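Side-chain contact in C381 turret protein (Sulfolobus turreted icosahedral virus, PDB 4IND), which probably builds the pentameric turrets at the fivefold vertices of the viral capsid, each subunit being a chain of three jelly-roll domains: residues A[297-302]-A[314-319]. Sequence-based numbering, arbitrary orientation.
Sequences LRLKYA and CQLQAT
The backbone N of Ala302 hydrogen-bonds to Thr340 OG1, and from this tethered residue the methyl points into the domain core, where CB meets Leu316 CD2 at 3.9 Å. Leu316 takes part in both close contacts. Its CG is anti to the backbone N (chi1 -169°), and at chi2 61° it is CD2 that lies fully extended, nearly anti to CA, so that this methyl is the part of the side chain reaching furthest toward the other strand. On its other flank CD2 comes to Leu299 CD1 at 4.3 Å. Leu299 answers in kind: CD1 is its extended branch too (chi2 -172°), so the two leucines meet methyl end to methyl end. Ala318 CB is a looser neighbour, 4.7 Å from Leu299 CD1.

Leu299 and Ala302 are three residues apart yet both face inward. The classic beta bulge at Lys300 and Tyr301, opposite Val372, accounts for this, since the extra residue resets which side the chain turns to the core. Ile352 touches Leu299, Leu316 and Ala318 alike, while Arg298 and Lys300 both form salt bridges to Asp345 on the outer side. Strands 295-305 and 311-319 belong to the two facing sheets of the third jelly roll. Across the gap the segments share no hydrogen bond and bury just 126 Å², so here the sheets are joined by undirected methyl packing, shape and exclusion of water doing the work.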
ATOM      1  N   LEU A 297      -3.426  17.830 -17.969  1.00 29.90           N
ATOM      2  CA  LEU A 297      -3.140  17.213 -19.259  1.00 30.03           C
ATOM      3  C   LEU A 297      -1.918  16.312 -19.239  1.00 35.32           C
ATOM      4  O   LEU A 297      -1.067  16.396 -18.352  1.00 33.68           O
ATOM      5  CB  LEU A 297      -2.921  18.303 -20.315  1.00 25.22           C
ATOM      6  CG  LEU A 297      -4.027  19.357 -20.390  1.00 29.10           C
ATOM      7  CD1 LEU A 297      -3.606  20.546 -21.245  1.00 31.31           C
ATOM      8  CD2 LEU A 297      -5.290  18.724 -20.936  1.00 28.33           C
ATOM      9  N   ARG A 298      -1.834  15.451 -20.243  1.00 28.40           N
ATOM     10  CA  ARG A 298      -0.633  14.672 -20.489  1.00 27.99           C
ATOM     11  C   ARG A 298      -0.471  14.582 -22.011  1.00 30.14           C
ATOM     12  O   ARG A 298      -1.384  14.151 -22.708  1.00 32.17           O
ATOM     13  CB  ARG A 298      -0.785  13.280 -19.886  1.00 26.49           C
ATOM     14  CG  ARG A 298       0.426  12.418 -20.057  1.00 38.34           C
ATOM     15  CD  ARG A 298       0.315  11.159 -19.245  1.00 41.03           C
ATOM     16  NE  ARG A 298       1.591  10.459 -19.230  1.00 50.46           N
ATOM     17  CZ  ARG A 298       1.856   9.400 -18.477  1.00 60.89           C
ATOM     18  NH1 ARG A 298       0.926   8.916 -17.671  1.00 64.73           N
ATOM     19  NH2 ARG A 298       3.054   8.833 -18.527  1.00 64.81           N
ATOM     20  N   LEU A 299       0.673  15.020 -22.532  1.00 30.57           N
ATOM     21  CA  LEU A 299       0.880  15.046 -23.988  1.00 31.74           C
ATOM     22  C   LEU A 299       1.618  13.803 -24.400  1.00 31.00           C
ATOM     23  O   LEU A 299       2.621  13.449 -23.779  1.00 35.42           O
ATOM     24  CB  LEU A 299       1.683  16.270 -24.419  1.00 29.51           C
ATOM     25  CG  LEU A 299       1.266  17.629 -23.877  1.00 35.96           C
ATOM     26  CD1 LEU A 299       2.062  18.734 -24.566  1.00 33.11           C
ATOM     27  CD2 LEU A 299      -0.223  17.840 -24.064  1.00 42.35           C
ATOM     28  N   LYS A 300       1.139  13.146 -25.458  1.00 33.71           N
ATOM     29  CA  LYS A 300       1.714  11.870 -25.870  1.00 32.14           C
ATOM     30  C   LYS A 300       2.468  11.972 -27.194  1.00 35.18           C
ATOM     31  O   LYS A 300       3.445  11.270 -27.423  1.00 37.48           O
ATOM     32  CB  LYS A 300       0.617  10.804 -25.980  1.00 37.72           C
ATOM     33  CG  LYS A 300      -0.237  10.657 -24.744  1.00 42.79           C
ATOM     34  CD  LYS A 300       0.603  10.300 -23.536  1.00 48.23           C
ATOM     35  CE  LYS A 300       1.141   8.879 -23.624  1.00 58.50           C
ATOM     36  NZ  LYS A 300       1.764   8.441 -22.336  1.00 58.44           N
ATOM     37  N   TYR A 301       2.003  12.850 -28.064  1.00 34.62           N
ATOM     38  CA  TYR A 301       2.535  12.935 -29.426  1.00 31.08           C
ATOM     39  C   TYR A 301       2.178  14.266 -30.063  1.00 33.77           C
ATOM     40  O   TYR A 301       1.073  14.778 -29.874  1.00 36.47           O
ATOM     41  CB  TYR A 301       1.952  11.813 -30.270  1.00 28.74           C
ATOM     42  CG  TYR A 301       2.391  11.837 -31.731  1.00 35.54           C
ATOM     43  CD1 TYR A 301       3.634  11.342 -32.107  1.00 32.84           C
ATOM     44  CD2 TYR A 301       1.548  12.321 -32.725  1.00 31.75           C
ATOM     45  CE1 TYR A 301       4.038  11.351 -33.453  1.00 34.45           C
ATOM     46  CE2 TYR A 301       1.932  12.342 -34.065  1.00 29.51           C
ATOM     47  CZ  TYR A 301       3.182  11.858 -34.420  1.00 39.38           C
ATOM     48  OH  TYR A 301       3.574  11.862 -35.750  1.00 38.06           O
ATOM     49  N   ALA A 302       3.117  14.828 -30.816  1.00 34.34           N
ATOM     50  CA  ALA A 302       2.860  16.055 -31.559  1.00 31.59           C
ATOM     51  C   ALA A 302       3.598  16.059 -32.886  1.00 39.30           C
ATOM     52  O   ALA A 302       4.700  15.517 -33.006  1.00 40.77           O
ATOM     53  CB  ALA A 302       3.229  17.287 -30.740  1.00 37.45           C
ATOM     54  N   CYS A 314       9.071  27.464 -34.380  1.00 49.29           N
ATOM     55  CA  CYS A 314       7.907  26.625 -34.198  1.00 48.20           C
ATOM     56  C   CYS A 314       8.157  25.779 -32.964  1.00 46.74           C
ATOM     57  O   CYS A 314       8.743  24.699 -33.056  1.00 45.69           O
ATOM     58  CB  CYS A 314       7.675  25.758 -35.443  1.00 41.88           C
ATOM     59  SG  CYS A 314       6.114  24.843 -35.407  1.00 51.53           S
ATOM     60  N   GLN A 315       7.749  26.306 -31.808  1.00 42.80           N
ATOM     61  CA  GLN A 315       7.957  25.637 -30.531  1.00 37.49           C
ATOM     62  C   GLN A 315       6.636  25.360 -29.832  1.00 41.89           C
ATOM     63  O   GLN A 315       5.804  26.260 -29.671  1.00 39.89           O
ATOM     64  CB  GLN A 315       8.843  26.490 -29.624  1.00 45.20           C
ATOM     65  CG  GLN A 315      10.236  26.711 -30.174  1.00 55.76           C
ATOM     66  CD  GLN A 315      11.031  27.699 -29.360  1.00 59.20           C
ATOM     67  OE1 GLN A 315      10.479  28.641 -28.796  1.00 66.33           O
ATOM     68  NE2 GLN A 315      12.338  27.490 -29.292  1.00 64.34           N
ATOM     69  N   LEU A 316       6.451  24.109 -29.420  1.00 38.78           N
ATOM     70  CA  LEU A 316       5.344  23.753 -28.548  1.00 37.86           C
ATOM     71  C   LEU A 316       5.791  24.017 -27.111  1.00 33.82           C
ATOM     72  O   LEU A 316       6.892  23.602 -26.707  1.00 34.03           O
ATOM     73  CB  LEU A 316       4.987  22.279 -28.732  1.00 39.19           C
ATOM     74  CG  LEU A 316       3.690  21.819 -28.077  1.00 42.32           C
ATOM     75  CD1 LEU A 316       2.516  22.594 -28.658  1.00 38.12           C
ATOM     76  CD2 LEU A 316       3.507  20.324 -28.248  1.00 38.91           C
ATOM     77  N   GLN A 317       4.952  24.719 -26.347  1.00 33.54           N
ATOM     78  CA  GLN A 317       5.277  25.048 -24.965  1.00 34.76           C
ATOM     79  C   GLN A 317       4.149  24.649 -24.031  1.00 36.61           C
ATOM     80  O   GLN A 317       2.978  24.631 -24.426  1.00 36.46           O
ATOM     81  CB  GLN A 317       5.552  26.548 -24.829  1.00 38.56           C
ATOM     82  CG  GLN A 317       6.508  27.092 -25.858  1.00 39.36           C
ATOM     83  CD  GLN A 317       6.910  28.513 -25.566  1.00 41.68           C
ATOM     84  OE1 GLN A 317       6.086  29.346 -25.191  1.00 46.94           O
ATOM     85  NE2 GLN A 317       8.190  28.798 -25.723  1.00 50.85           N
ATOM     86  N   ALA A 318       4.500  24.340 -22.786  1.00 34.60           N
ATOM     87  CA  ALA A 318       3.518  23.874 -21.828  1.00 32.39           C
ATOM     88  C   ALA A 318       3.917  24.346 -20.455  1.00 41.79           C
ATOM     89  O   ALA A 318       5.069  24.709 -20.236  1.00 41.86           O
ATOM     90  CB  ALA A 318       3.439  22.367 -21.850  1.00 32.40           C
ATOM     91  N   THR A 319       2.954  24.364 -19.539  1.00 40.93           N
ATOM     92  CA  THR A 319       3.271  24.632 -18.143  1.00 44.81           C
ATOM     93  C   THR A 319       2.155  24.194 -17.221  1.00 39.27           C
ATOM     94  O   THR A 319       1.023  23.945 -17.658  1.00 38.33           O
ATOM     95  CB  THR A 319       3.550  26.127 -17.887  1.00 48.68           C
ATOM     96  OG1 THR A 319       4.092  26.291 -16.570  1.00 51.96           O
ATOM     97  CG2 THR A 319       2.265  26.938 -18.004  1.00 47.10           C
TER